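Local structure of uncharacterized protein Atu2773 (Agrobacterium tumefaciens, 2QV5) at residues L84-E89 and D114-S119; L103-P108 and G135-E140; T124-V129 and R154-L159; V129-G134 and D161-Q166; A143-M148 and G170-A175. The protein is of unknown function but belongs to the divergent polysaccharide deacetylase family, and so may act on carbohydrate. All coordinates share one frame; numbering follows the deposited sequence.

Interaction 1. Residues L84-E89 and D114-S119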
# COMPACT_ATOMS: atom_id res chain seq x y z
N LEU A 84 -1.84 -0.58 5.34
CA LEU A 84 -3.29 -0.63 5.50
C LEU A 84 -4.01 0.01 4.31
O LEU A 84 -3.75 1.16 4.00
CB LEU A 84 -3.69 0.12 6.77
CG LEU A 84 -5.18 0.14 7.14
CD1 LEU A 84 -5.76 -1.28 7.29
CD2 LEU A 84 -5.34 0.93 8.41
N GLN A 85 -4.90 -0.72 3.65
CA GLN A 85 -5.68 -0.14 2.54
C GLN A 85 -6.96 0.52 3.04
O GLN A 85 -7.81 -0.14 3.64
CB GLN A 85 -6.05 -1.19 1.50
CG GLN A 85 -4.92 -1.63 0.63
CD GLN A 85 -5.29 -2.84 -0.22
OE1 GLN A 85 -5.48 -3.94 0.29
NE2 GLN A 85 -5.36 -2.63 -1.53
N ILE A 86 -7.11 1.80 2.75
CA ILE A 86 -8.24 2.59 3.20
C ILE A 86 -9.25 2.78 2.06
O ILE A 86 -8.89 3.32 1.02
CB ILE A 86 -7.77 3.97 3.72
CG1 ILE A 86 -6.77 3.79 4.86
CG2 ILE A 86 -8.96 4.82 4.17
CD1 ILE A 86 -7.37 3.12 6.07
N PRO A 87 -10.50 2.33 2.26
CA PRO A 87 -11.54 2.52 1.23
C PRO A 87 -11.90 4.00 1.02
O PRO A 87 -12.26 4.69 1.96
CB PRO A 87 -12.74 1.73 1.78
CG PRO A 87 -12.52 1.65 3.24
CD PRO A 87 -11.02 1.63 3.45
N LEU A 88 -11.76 4.47 -0.22
CA LEU A 88 -12.06 5.87 -0.58
C LEU A 88 -13.07 5.94 -1.72
O LEU A 88 -13.15 5.01 -2.52
CB LEU A 88 -10.78 6.61 -0.98
CG LEU A 88 -9.57 6.71 -0.04
CD1 LEU A 88 -8.50 7.52 -0.76
CD2 LEU A 88 -9.91 7.37 1.28
N GLU A 89 -13.82 7.03 -1.80
CA GLU A 89 -14.97 7.13 -2.73
C GLU A 89 -14.56 7.05 -4.19
O GLU A 89 -13.81 7.90 -4.67
CB GLU A 89 -15.78 8.40 -2.49
CG GLU A 89 -17.15 8.39 -3.18
CD GLU A 89 -17.80 9.76 -3.20
OE1 GLU A 89 -17.52 10.58 -2.31
OE2 GLU A 89 -18.61 10.02 -4.12
N ASP A 114 -13.21 10.05 11.53
CA ASP A 114 -13.76 8.95 12.33
C ASP A 114 -13.77 7.62 11.58
O ASP A 114 -13.47 6.58 12.16
CB ASP A 114 -15.17 9.30 12.82
CG ASP A 114 -15.16 10.28 13.99
OD1 ASP A 114 -14.22 10.22 14.82
OD2 ASP A 114 -16.10 11.11 14.10
N ARG A 115 -14.11 7.67 10.30
CA ARG A 115 -14.11 6.49 9.44
C ARG A 115 -12.71 5.93 9.28
O ARG A 115 -12.52 4.72 9.33
CB ARG A 115 -14.66 6.84 8.06
CG ARG A 115 -16.17 6.86 7.98
CD ARG A 115 -16.62 7.52 6.71
NE ARG A 115 -18.08 7.61 6.66
CZ ARG A 115 -18.74 8.52 5.97
NH1 ARG A 115 -20.07 8.53 5.98
NH2 ARG A 115 -18.08 9.44 5.28
N LEU A 116 -11.76 6.83 9.04
CA LEU A 116 -10.34 6.53 8.93
C LEU A 116 -9.82 5.84 10.19
O LEU A 116 -9.15 4.81 10.11
CB LEU A 116 -9.56 7.83 8.72
CG LEU A 116 -8.03 7.75 8.67
CD1 LEU A 116 -7.61 6.86 7.48
CD2 LEU A 116 -7.38 9.12 8.55
N HIS A 117 -10.14 6.42 11.34
CA HIS A 117 -9.72 5.89 12.64
C HIS A 117 -10.27 4.50 12.92
O HIS A 117 -9.59 3.68 13.55
CB HIS A 117 -10.12 6.86 13.75
CG HIS A 117 -9.28 8.10 13.81
ND1 HIS A 117 -9.45 9.06 14.77
CD2 HIS A 117 -8.26 8.52 13.03
CE1 HIS A 117 -8.58 10.04 14.58
NE2 HIS A 117 -7.84 9.73 13.52
N ARG A 118 -11.49 4.23 12.47
CA ARG A 118 -12.05 2.90 12.61
C ARG A 118 -11.25 1.86 11.82
O ARG A 118 -10.97 0.79 12.34
CB ARG A 118 -13.52 2.88 12.18
CG ARG A 118 -14.44 3.51 13.21
CD ARG A 118 -15.88 3.06 13.02
NE ARG A 118 -16.55 3.66 11.86
CZ ARG A 118 -17.02 4.90 11.78
NH1 ARG A 118 -16.90 5.75 12.80
NH2 ARG A 118 -17.61 5.31 10.67
N SER A 119 -10.85 2.19 10.59
CA SER A 119 -10.00 1.30 9.79
C SER A 119 -8.61 1.11 10.40
O SER A 119 -8.11 -0.02 10.47
CB SER A 119 -9.87 1.82 8.37
OG SER A 119 -11.08 1.66 7.65
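The CD1 methyl of Ile-86 meets CB of Ser-119 at 3.6 Å and CD1 of Leu-116 at 4.0 Å. Ile-86 and Leu-116 cross at about a right angle, and the same Leu-116 methyl lies 4.1 Å from CG2 of Ile-86. Two residues earlier on the strand, Leu-84 lays CD2 against the carbonyl O of Ser-119, 3.6 Å away. Ser-119 suits the closest point because a short side chain lets the helix backbone come within 6.9 Å of the strand, measured from CA of Ile-86 to CA of Ser-119. No hydrogen bond crosses; the contact is van der Waals packing of aliphatic groups against the serine's CB and main chain, in a buried layer. Behind this shell, the strand is fixed by backbone bonds of Leu-84 and Ile-86 to residues of strand 128-131, while salt bridges from Arg-115 to Asp-107 and from Arg-118 to Asp-101 tie the helix to the loop before it. Strand and helix run 149° apart, close to antiparallel, as expected of the first half of a beta-alpha-beta unit, in which helix 109-120 covers the parallel sheet between strands 82-88 and 128-131.

Interaction 2. Residues L103-P108 and G135-E140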
# COMPACT_ATOMS: atom_id res chain seq x y z
N LEU A 103 -14.47 6.61 2.84
CA LEU A 103 -14.39 8.07 3.01
C LEU A 103 -15.04 8.73 1.79
O LEU A 103 -14.82 8.31 0.65
CB LEU A 103 -12.94 8.53 3.21
CG LEU A 103 -12.27 8.35 4.59
CD1 LEU A 103 -12.22 6.92 5.08
CD2 LEU A 103 -10.86 8.90 4.57
N LEU A 104 -15.87 9.75 2.05
CA LEU A 104 -16.68 10.38 1.01
C LEU A 104 -16.31 11.85 0.84
O LEU A 104 -16.14 12.58 1.82
CB LEU A 104 -18.18 10.24 1.33
CG LEU A 104 -18.70 8.81 1.57
CD1 LEU A 104 -20.14 8.82 2.06
CD2 LEU A 104 -18.56 7.95 0.32
N ALA A 105 -16.20 12.26 -0.42
CA ALA A 105 -15.78 13.61 -0.79
C ALA A 105 -16.65 14.74 -0.21
O ALA A 105 -16.14 15.81 0.13
CB ALA A 105 -15.67 13.74 -2.31
N GLY A 106 -17.96 14.50 -0.10
CA GLY A 106 -18.90 15.52 0.35
C GLY A 106 -19.10 15.64 1.86
O GLY A 106 -19.67 16.63 2.33
N ASP A 107 -18.63 14.65 2.61
CA ASP A 107 -18.77 14.62 4.07
C ASP A 107 -17.78 15.58 4.75
O ASP A 107 -16.71 15.85 4.20
CB ASP A 107 -18.59 13.19 4.59
CG ASP A 107 -19.90 12.41 4.63
OD1 ASP A 107 -20.96 13.04 4.83
OD2 ASP A 107 -19.87 11.18 4.47
N PRO A 108 -18.16 16.12 5.94
CA PRO A 108 -17.24 17.02 6.64
C PRO A 108 -16.04 16.27 7.20
O PRO A 108 -16.12 15.05 7.40
CB PRO A 108 -18.10 17.57 7.79
CG PRO A 108 -19.11 16.52 8.04
CD PRO A 108 -19.42 15.94 6.68
N GLY A 135 -11.17 7.28 -6.83
CA GLY A 135 -11.22 8.12 -8.03
C GLY A 135 -11.83 9.49 -7.82
O GLY A 135 -11.27 10.50 -8.25
N ARG A 136 -12.97 9.53 -7.14
CA ARG A 136 -13.64 10.78 -6.78
C ARG A 136 -12.91 11.49 -5.63
O ARG A 136 -12.63 12.68 -5.74
CB ARG A 136 -15.11 10.51 -6.42
CG ARG A 136 -15.92 11.71 -5.87
CD ARG A 136 -16.24 12.77 -6.92
NE ARG A 136 -16.92 12.22 -8.10
CZ ARG A 136 -18.23 12.31 -8.34
NH1 ARG A 136 -19.03 12.94 -7.48
NH2 ARG A 136 -18.73 11.77 -9.44
N PHE A 137 -12.59 10.75 -4.57
CA PHE A 137 -12.01 11.31 -3.34
C PHE A 137 -10.66 12.00 -3.53
O PHE A 137 -10.43 13.09 -2.99
CB PHE A 137 -11.90 10.22 -2.26
CG PHE A 137 -11.72 10.77 -0.87
CD1 PHE A 137 -12.83 11.07 -0.09
CD2 PHE A 137 -10.45 10.98 -0.34
CE1 PHE A 137 -12.68 11.58 1.19
CE2 PHE A 137 -10.29 11.48 0.94
CZ PHE A 137 -11.40 11.77 1.71
N LEU A 138 -9.77 11.38 -4.31
CA LEU A 138 -8.40 11.86 -4.47
C LEU A 138 -8.28 13.16 -5.26
O LEU A 138 -7.29 13.88 -5.12
CB LEU A 138 -7.50 10.76 -5.08
CG LEU A 138 -7.28 9.51 -4.21
CD1 LEU A 138 -6.72 8.34 -5.04
CD2 LEU A 138 -6.42 9.78 -2.95
N ALA A 139 -9.29 13.46 -6.07
CA ALA A 139 -9.34 14.70 -6.84
C ALA A 139 -9.93 15.89 -6.07
O ALA A 139 -10.01 17.00 -6.60
CB ALA A 139 -10.11 14.46 -8.15
N GLU A 140 -10.33 15.67 -4.82
CA GLU A 140 -11.00 16.69 -4.01
C GLU A 140 -10.14 17.20 -2.84
O GLU A 140 -10.07 16.55 -1.79
CB GLU A 140 -12.34 16.18 -3.50
CG GLU A 140 -13.32 15.77 -4.61
CD GLU A 140 -13.88 16.95 -5.38
OE1 GLU A 140 -14.61 17.77 -4.77
OE2 GLU A 140 -13.60 17.05 -6.60
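The ring of Phe-137 presents its edge to the backbone of the 103-108 loop: N of Ala-105 and the carbonyl O of Leu-104 lie near the ring plane, with the Leu-104 O 3.7 Å from CE1 and the Ala-105 N 3.6 Å from CD1. The carbonyl O of Leu-103 approaches CD1 obliquely, at 3.5 Å. The Leu-104 oxygen sits comfortably beside the slightly positive C-H rim of an aromatic ring, which suits phenylalanine to a place lined by main chain. To one side of the ring plane, Leu-103 lies above the CE1-CZ part of the ring, its CB 3.7 Å from CE1 and its CD2 near CZ. CG of Phe-137 is anti to the backbone N (chi1 -162°), which directs the side chain toward the other loop. Both segments are connections that follow strands of the parallel sheet, one leading from strand 82-88 to helix 109-120 and the other from strand 128-131 to helix 141-153, so the contact joins two neighbouring beta-alpha loops at the same end of the sheet. Ala-105, within the type I turn from Leu-104 to Asp-107, has a side chain short enough to rest against two longer ones: its CB lies 3.9 Å from CG of Glu-140 and 4.1 Å from CG of Arg-136. Those two chains offer their aliphatic parts here, and both bend beyond CG. No hydrogen bond spans the two loops directly; instead Glu-89, just after strand 82-88, accepts from the backbone N of Ala-105 through its carboxylate and bonds to Phe-137 through its main chain.

Interaction 3. Residues T124-V129 and R154-L159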
# COMPACT_ATOMS: atom_id res chain seq x y z
N THR A 124 -2.26 -3.57 13.43
CA THR A 124 -1.17 -2.76 13.94
C THR A 124 0.07 -3.11 13.13
O THR A 124 0.02 -4.00 12.28
CB THR A 124 -0.96 -2.95 15.47
OG1 THR A 124 0.11 -2.11 15.93
CG2 THR A 124 -0.65 -4.39 15.81
N ASN A 125 1.15 -2.38 13.38
CA ASN A 125 2.47 -2.68 12.85
C ASN A 125 2.60 -2.49 11.34
O ASN A 125 3.35 -3.20 10.66
CB ASN A 125 2.97 -4.04 13.34
CG ASN A 125 3.21 -4.06 14.85
OD1 ASN A 125 2.54 -3.36 15.62
ND2 ASN A 125 4.17 -4.84 15.28
N TYR A 126 1.86 -1.50 10.84
CA TYR A 126 1.93 -1.11 9.43
C TYR A 126 2.70 0.21 9.30
O TYR A 126 2.72 1.00 10.23
CB TYR A 126 0.55 -1.05 8.78
CG TYR A 126 -0.48 -0.19 9.48
CD1 TYR A 126 -0.69 1.14 9.10
CD2 TYR A 126 -1.27 -0.71 10.50
CE1 TYR A 126 -1.65 1.93 9.75
CE2 TYR A 126 -2.22 0.05 11.14
CZ TYR A 126 -2.40 1.37 10.76
OH TYR A 126 -3.36 2.12 11.39
N THR A 127 3.37 0.40 8.16
CA THR A 127 4.25 1.56 7.96
C THR A 127 3.49 2.69 7.34
O THR A 127 3.94 3.83 7.38
CB THR A 127 5.45 1.26 7.03
OG1 THR A 127 4.99 0.60 5.83
CG2 THR A 127 6.47 0.40 7.74
N GLY A 128 2.37 2.38 6.71
CA GLY A 128 1.64 3.42 6.05
C GLY A 128 0.32 2.96 5.53
O GLY A 128 -0.08 1.81 5.75
N VAL A 129 -0.34 3.86 4.81
CA VAL A 129 -1.65 3.58 4.25
C VAL A 129 -1.60 3.69 2.73
O VAL A 129 -0.75 4.39 2.17
CB VAL A 129 -2.77 4.51 4.82
CG1 VAL A 129 -2.83 4.47 6.34
CG2 VAL A 129 -2.58 5.94 4.34
N ARG A 154 0.83 11.14 12.26
CA ARG A 154 0.99 9.88 12.98
C ARG A 154 2.21 9.11 12.53
O ARG A 154 2.41 7.97 12.95
CB ARG A 154 -0.23 8.99 12.77
CG ARG A 154 -1.46 9.62 13.35
CD ARG A 154 -2.69 8.79 13.10
NE ARG A 154 -3.82 9.52 13.62
CZ ARG A 154 -4.17 9.56 14.90
NH1 ARG A 154 -3.50 8.87 15.83
NH2 ARG A 154 -5.21 10.29 15.26
N GLY A 155 3.03 9.73 11.69
CA GLY A 155 4.29 9.13 11.29
C GLY A 155 4.13 8.01 10.28
O GLY A 155 4.99 7.13 10.19
N LEU A 156 3.04 8.05 9.52
CA LEU A 156 2.76 7.05 8.50
C LEU A 156 3.03 7.62 7.11
O LEU A 156 2.87 8.83 6.88
CB LEU A 156 1.29 6.61 8.57
CG LEU A 156 0.76 5.95 9.85
CD1 LEU A 156 -0.77 6.09 9.94
CD2 LEU A 156 1.18 4.49 9.88
N LEU A 157 3.42 6.74 6.18
CA LEU A 157 3.57 7.12 4.78
C LEU A 157 2.25 6.93 4.07
O LEU A 157 1.41 6.17 4.53
CB LEU A 157 4.66 6.27 4.11
CG LEU A 157 4.46 4.76 3.89
CD1 LEU A 157 3.74 4.44 2.58
CD2 LEU A 157 5.82 4.16 3.86
N PHE A 158 2.07 7.63 2.95
CA PHE A 158 0.88 7.50 2.10
C PHE A 158 1.32 7.00 0.72
O PHE A 158 2.07 7.67 0.01
CB PHE A 158 0.16 8.86 1.99
CG PHE A 158 -1.16 8.83 1.26
CD1 PHE A 158 -2.36 8.78 1.97
CD2 PHE A 158 -1.21 8.88 -0.13
CE1 PHE A 158 -3.59 8.76 1.30
CE2 PHE A 158 -2.43 8.85 -0.81
CZ PHE A 158 -3.62 8.79 -0.09
N LEU A 159 0.86 5.82 0.33
CA LEU A 159 1.13 5.30 -1.00
C LEU A 159 -0.12 5.46 -1.86
O LEU A 159 -1.19 4.93 -1.55
CB LEU A 159 1.59 3.83 -0.93
CG LEU A 159 1.89 3.15 -2.27
CD1 LEU A 159 3.15 3.71 -2.93
CD2 LEU A 159 1.99 1.66 -2.11
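Gly-128 pairs with Leu-157 and Val-129 with Phe-158 in parallel register, joining the two strands of the beta-alpha-beta unit whose connecting helix is 141-153. Three backbone hydrogen bonds make the ladder. Leu-157 N donates to Thr-127 O over 3.2 Å, reaching a lone pair in the carbonyl plane; Val-129 N then donates to Leu-157 O, and Leu-159 N to Val-129 O over 2.8 Å with an N-H...O angle of 176°. The last two donors approach nearly along the C=O axis. A longer CA-H...O contact from Phe-158 to Val-129 O accompanies them.

The apolar contacts fall into two groups. Val-129 and Phe-158 point to the same face of the sheet, where CG2 of the valine lies 3.7 Å from CD1 of the ring, approaching obliquely; Ile-151 of helix 141-153 touches both residues. Just before the strands, CD2 of Leu-156 comes 3.8 Å from CE1 of Tyr-126. The CG of this tyrosine stands between its own backbone N and carbonyl carbon (chi1 54°), while its hydroxyl is hydrogen-bonded to Met-120 O, so a buried aromatic group can keep a polar tip.

The side chains of Thr-127 and Leu-157 lie side by side, pointing the same way, and Thr-127 OG1 is hydrogen-bonded to Glu-81. Glycine suits position 128 because a CB there would collide with the leucine beside it: CG of Leu-157 already sits 3.8 Å from CA of Gly-128.

Interaction 4. Residues V129-G134 and D161-Q166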
# COMPACT_ATOMS: atom_id res chain seq x y z
N VAL A 129 -0.34 3.86 4.81
CA VAL A 129 -1.65 3.58 4.25
C VAL A 129 -1.60 3.69 2.73
O VAL A 129 -0.75 4.39 2.17
CB VAL A 129 -2.77 4.51 4.82
CG1 VAL A 129 -2.83 4.47 6.34
CG2 VAL A 129 -2.58 5.94 4.34
N MET A 130 -2.51 2.98 2.07
CA MET A 130 -2.68 3.15 0.64
C MET A 130 -4.16 3.26 0.32
O MET A 130 -4.99 2.80 1.10
CB MET A 130 -1.97 2.03 -0.17
CG MET A 130 -2.40 0.60 0.16
SD MET A 130 -1.63 -0.75 -0.83
CE MET A 130 -1.46 0.01 -2.43
N ASN A 131 -4.50 3.90 -0.79
CA ASN A 131 -5.89 4.04 -1.18
C ASN A 131 -6.41 2.73 -1.74
O ASN A 131 -5.67 2.00 -2.40
CB ASN A 131 -6.07 5.14 -2.24
CG ASN A 131 -5.27 4.88 -3.49
OD1 ASN A 131 -4.04 4.83 -3.46
ND2 ASN A 131 -5.97 4.69 -4.61
N TYR A 132 -7.65 2.40 -1.41
CA TYR A 132 -8.40 1.44 -2.19
C TYR A 132 -9.42 2.28 -2.95
O TYR A 132 -10.26 2.96 -2.33
CB TYR A 132 -9.08 0.38 -1.32
CG TYR A 132 -9.95 -0.55 -2.16
CD1 TYR A 132 -9.40 -1.27 -3.23
CD2 TYR A 132 -11.31 -0.69 -1.90
CE1 TYR A 132 -10.18 -2.11 -4.01
CE2 TYR A 132 -12.11 -1.54 -2.68
CZ TYR A 132 -11.54 -2.24 -3.73
OH TYR A 132 -12.32 -3.07 -4.51
N LEU A 133 -9.32 2.23 -4.27
CA LEU A 133 -10.12 3.05 -5.20
C LEU A 133 -9.85 4.54 -5.01
O LEU A 133 -8.69 4.95 -5.05
CB LEU A 133 -11.62 2.68 -5.15
CG LEU A 133 -11.99 1.21 -5.35
CD1 LEU A 133 -13.47 1.02 -5.21
CD2 LEU A 133 -11.53 0.70 -6.71
N GLY A 134 -10.89 5.34 -4.84
CA GLY A 134 -10.73 6.75 -4.51
C GLY A 134 -10.68 7.71 -5.67
O GLY A 134 -10.21 8.83 -5.50
N ASP A 161 -1.94 4.60 -5.27
CA ASP A 161 -1.76 3.52 -6.25
C ASP A 161 -1.65 3.98 -7.73
O ASP A 161 -1.34 3.18 -8.61
CB ASP A 161 -2.82 2.42 -6.07
CG ASP A 161 -4.19 2.80 -6.60
OD1 ASP A 161 -4.45 3.99 -6.87
OD2 ASP A 161 -5.04 1.89 -6.71
N GLY A 162 -1.93 5.26 -7.97
CA GLY A 162 -1.76 5.88 -9.28
C GLY A 162 -2.90 5.64 -10.25
O GLY A 162 -2.80 6.02 -11.42
N SER A 163 -3.99 5.03 -9.78
CA SER A 163 -5.14 4.72 -10.62
C SER A 163 -5.97 5.94 -11.06
O SER A 163 -6.77 5.84 -11.99
CB SER A 163 -6.03 3.66 -9.97
OG SER A 163 -6.38 4.00 -8.64
N SER A 164 -5.76 7.07 -10.39
CA SER A 164 -6.38 8.34 -10.79
C SER A 164 -5.30 9.34 -11.17
O SER A 164 -4.45 9.69 -10.34
CB SER A 164 -7.23 8.91 -9.66
OG SER A 164 -8.10 7.93 -9.14
N ALA A 165 -5.33 9.79 -12.42
CA ALA A 165 -4.36 10.77 -12.91
C ALA A 165 -4.61 12.18 -12.34
O ALA A 165 -3.71 13.02 -12.31
CB ALA A 165 -4.36 10.79 -14.44
N GLN A 166 -5.84 12.41 -11.87
CA GLN A 166 -6.22 13.70 -11.30
C GLN A 166 -5.97 13.80 -9.79
O GLN A 166 -6.31 14.80 -9.16
CB GLN A 166 -7.69 14.01 -11.62
CG GLN A 166 -7.99 14.07 -13.11
CD GLN A 166 -7.02 14.96 -13.87
OE1 GLN A 166 -6.91 16.16 -13.59
NE2 GLN A 166 -6.31 14.38 -14.83
O HOH W 1 -7.59 1.43 -6.25
O HOH W 2 -7.59 6.03 -7.57
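Asn-131 reaches Asp-161 with both arms of its amide. From CB, the chain turns so that CG stands between the backbone N and the carbonyl carbon (chi1 59°), and the amide edge carrying OD1 and ND2 meets the 161-166 loop. There OD1 accepts from the backbone N of Asp-161 at 2.8 Å, using a lone pair in the carbonyl plane. The other arm, ND2, makes two bonds, both lying close to the amide plane: one to the carbonyl O of Leu-133 in its own segment, and one to OD1 of Asp-161, also 2.8 Å long, with an N-H...O angle of 170°. Asparagine suits the place because a single flat group supplies the acceptor and both donors.

The carboxylate of Asp-161 is turned 88° from the amide, so ND2 meets OD1 from above the carboxylate plane. The same oxygen accepts from Ser-163 N, which closes an Asx turn, and from Ser-163 OG at 2.6 Å on its syn side, tilted somewhat out of the carboxylate plane. OD2 looks to a bridging water 2.6 Å away, which accepts from Leu-133 N. A second water donates to Leu-133 O and to Ser-163 OG, and also hydrogen-bonds with Ser-164 OG. Gly-134 follows with a positive phi, in a conformation that calls for glycine.

The contact thus ties the end of strand 128-131 to the loop after strand 157-160. Three protein donors converging on one carboxylate oxygen fix the rotation of Asp-161, while the two waters extend the polar network between the loops.

Interaction 5. Residues A143-M148 and G170-A175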
# COMPACT_ATOMS: atom_id res chain seq x y z
N ALA A 143 -11.41 17.35 0.71
CA ALA A 143 -11.66 16.03 1.28
C ALA A 143 -10.36 15.31 1.63
O ALA A 143 -10.23 14.70 2.71
CB ALA A 143 -12.48 15.19 0.32
N LEU A 144 -9.39 15.39 0.72
CA LEU A 144 -8.13 14.68 0.88
C LEU A 144 -7.16 15.33 1.88
O LEU A 144 -6.45 14.61 2.61
CB LEU A 144 -7.46 14.48 -0.49
CG LEU A 144 -6.21 13.59 -0.53
CD1 LEU A 144 -6.48 12.20 0.06
CD2 LEU A 144 -5.68 13.50 -1.96
N GLU A 145 -7.12 16.66 1.93
CA GLU A 145 -6.20 17.36 2.84
C GLU A 145 -6.30 17.01 4.35
O GLU A 145 -5.26 16.71 4.95
CB GLU A 145 -6.19 18.88 2.60
CG GLU A 145 -4.94 19.57 3.15
CD GLU A 145 -5.03 21.09 3.13
OE1 GLU A 145 -5.64 21.67 2.19
OE2 GLU A 145 -4.48 21.72 4.06
N PRO A 146 -7.51 17.01 4.97
CA PRO A 146 -7.55 16.65 6.40
C PRO A 146 -7.09 15.22 6.67
O PRO A 146 -6.48 14.95 7.70
CB PRO A 146 -9.04 16.76 6.76
CG PRO A 146 -9.65 17.56 5.70
CD PRO A 146 -8.87 17.29 4.47
N VAL A 147 -7.40 14.33 5.72
CA VAL A 147 -7.07 12.90 5.80
C VAL A 147 -5.56 12.73 5.76
O VAL A 147 -4.97 12.03 6.61
CB VAL A 147 -7.78 12.13 4.65
CG1 VAL A 147 -7.34 10.67 4.59
CG2 VAL A 147 -9.28 12.22 4.84
N MET A 148 -4.92 13.40 4.81
CA MET A 148 -3.47 13.33 4.65
C MET A 148 -2.72 14.01 5.80
O MET A 148 -1.61 13.59 6.15
CB MET A 148 -3.04 13.89 3.30
CG MET A 148 -3.40 12.93 2.13
SD MET A 148 -2.57 13.36 0.61
CE MET A 148 -0.90 12.87 1.02
N GLY A 170 -0.03 13.94 -4.29
CA GLY A 170 1.36 14.36 -4.46
C GLY A 170 1.58 15.82 -4.11
O GLY A 170 2.54 16.17 -3.40
N GLY A 171 0.69 16.67 -4.60
CA GLY A 171 0.73 18.10 -4.31
C GLY A 171 0.43 18.44 -2.86
O GLY A 171 1.12 19.27 -2.27
N ILE A 172 -0.61 17.81 -2.30
CA ILE A 172 -0.99 18.01 -0.89
C ILE A 172 0.14 17.62 0.07
O ILE A 172 0.47 18.37 0.99
CB ILE A 172 -2.33 17.30 -0.52
CG1 ILE A 172 -3.51 17.99 -1.21
CG2 ILE A 172 -2.56 17.30 0.99
CD1 ILE A 172 -4.82 17.23 -1.10
N ALA A 173 0.75 16.45 -0.17
CA ALA A 173 1.89 15.96 0.60
C ALA A 173 3.10 16.88 0.58
O ALA A 173 3.75 17.05 1.60
CB ALA A 173 2.30 14.59 0.13
N LYS A 174 3.43 17.44 -0.59
CA LYS A 174 4.50 18.44 -0.70
C LYS A 174 4.16 19.70 0.12
O LYS A 174 5.02 20.23 0.82
CB LYS A 174 4.76 18.81 -2.16
CG LYS A 174 5.96 19.72 -2.38
CD LYS A 174 5.99 20.27 -3.81
CE LYS A 174 4.78 21.16 -4.09
NZ LYS A 174 4.66 21.50 -5.54
N ALA A 175 2.90 20.13 0.05
CA ALA A 175 2.42 21.31 0.78
C ALA A 175 2.41 21.14 2.30
O ALA A 175 2.61 22.12 3.02
CB ALA A 175 1.04 21.72 0.28
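Ile-172 sends CG1 anti to its carbonyl carbon (chi1 -70°) and CG2 anti to its backbone N, a fork that lets one side chain serve two parts of helix 141-153. Along the longer branch, CD1 packs against Leu-144, 3.9 Å from its CB, and comes within 3.8 Å of the backbone N of Glu-145. The shorter branch, CG2, lies 3.9 Å from CG of Glu-145 and 4.0 Å from SD of Met-148. Beta-branching therefore suits isoleucine to this position: its methyl ends separate to meet neighbours from successive parts of the opposing helix.

Met-148 bends at its last torsion (chi3 72°), which brings CE to CB of Ala-173 at 3.7 Å. The unbranched, flexible thioether passes obliquely across Ile-172 before touching the alanine, whose small side chain lets the methyl come near the helix backbone. Of its side chain, Glu-145 offers CG to the contact; its carboxylate turns to Arg-149 in a salt bridge along its own helix.

The axes of the two segments approach to 10.1 Å and cross at -48°, and side chains pack between them. Helix 141-153 follows strand 128-131 and helix 169-176 follows strand 157-160, making this a pairing of successive helices in the alternating strand-helix fold. On the first helix Pro-146, lacking an N-H, leaves a kink, its CB directed away from the second helix. With no hydrogen bond across, the helices are joined here by van der Waals packing of aliphatic and thioether groups, and the charge of Glu-145 is dealt with beside the interface.

How the interactions relate
Following the chain from the N terminus, interaction 1 closes first, bringing helix 109-120 back over strand 82-88. Interaction 2 opens inside that loop, at 103-108, and closes at 135-140, so the two cross. Interactions 3 and 4 start next on strand 128-131, share Val-129 and cross each other, since 154-159 precedes 161-166; both also cross interaction 2. Interaction 5 opens at 143-148, within the spans of interactions 3 and 4, and closes beyond both. Interactions 1 and 3 consolidate successive beta-alpha-beta units of the parallel sheet, interaction 2 ties two loops that follow its strands, interaction 4 ties the end of strand 128-131 to the loop after 157-160, and interaction 5 joins helices 141-153 and 169-176.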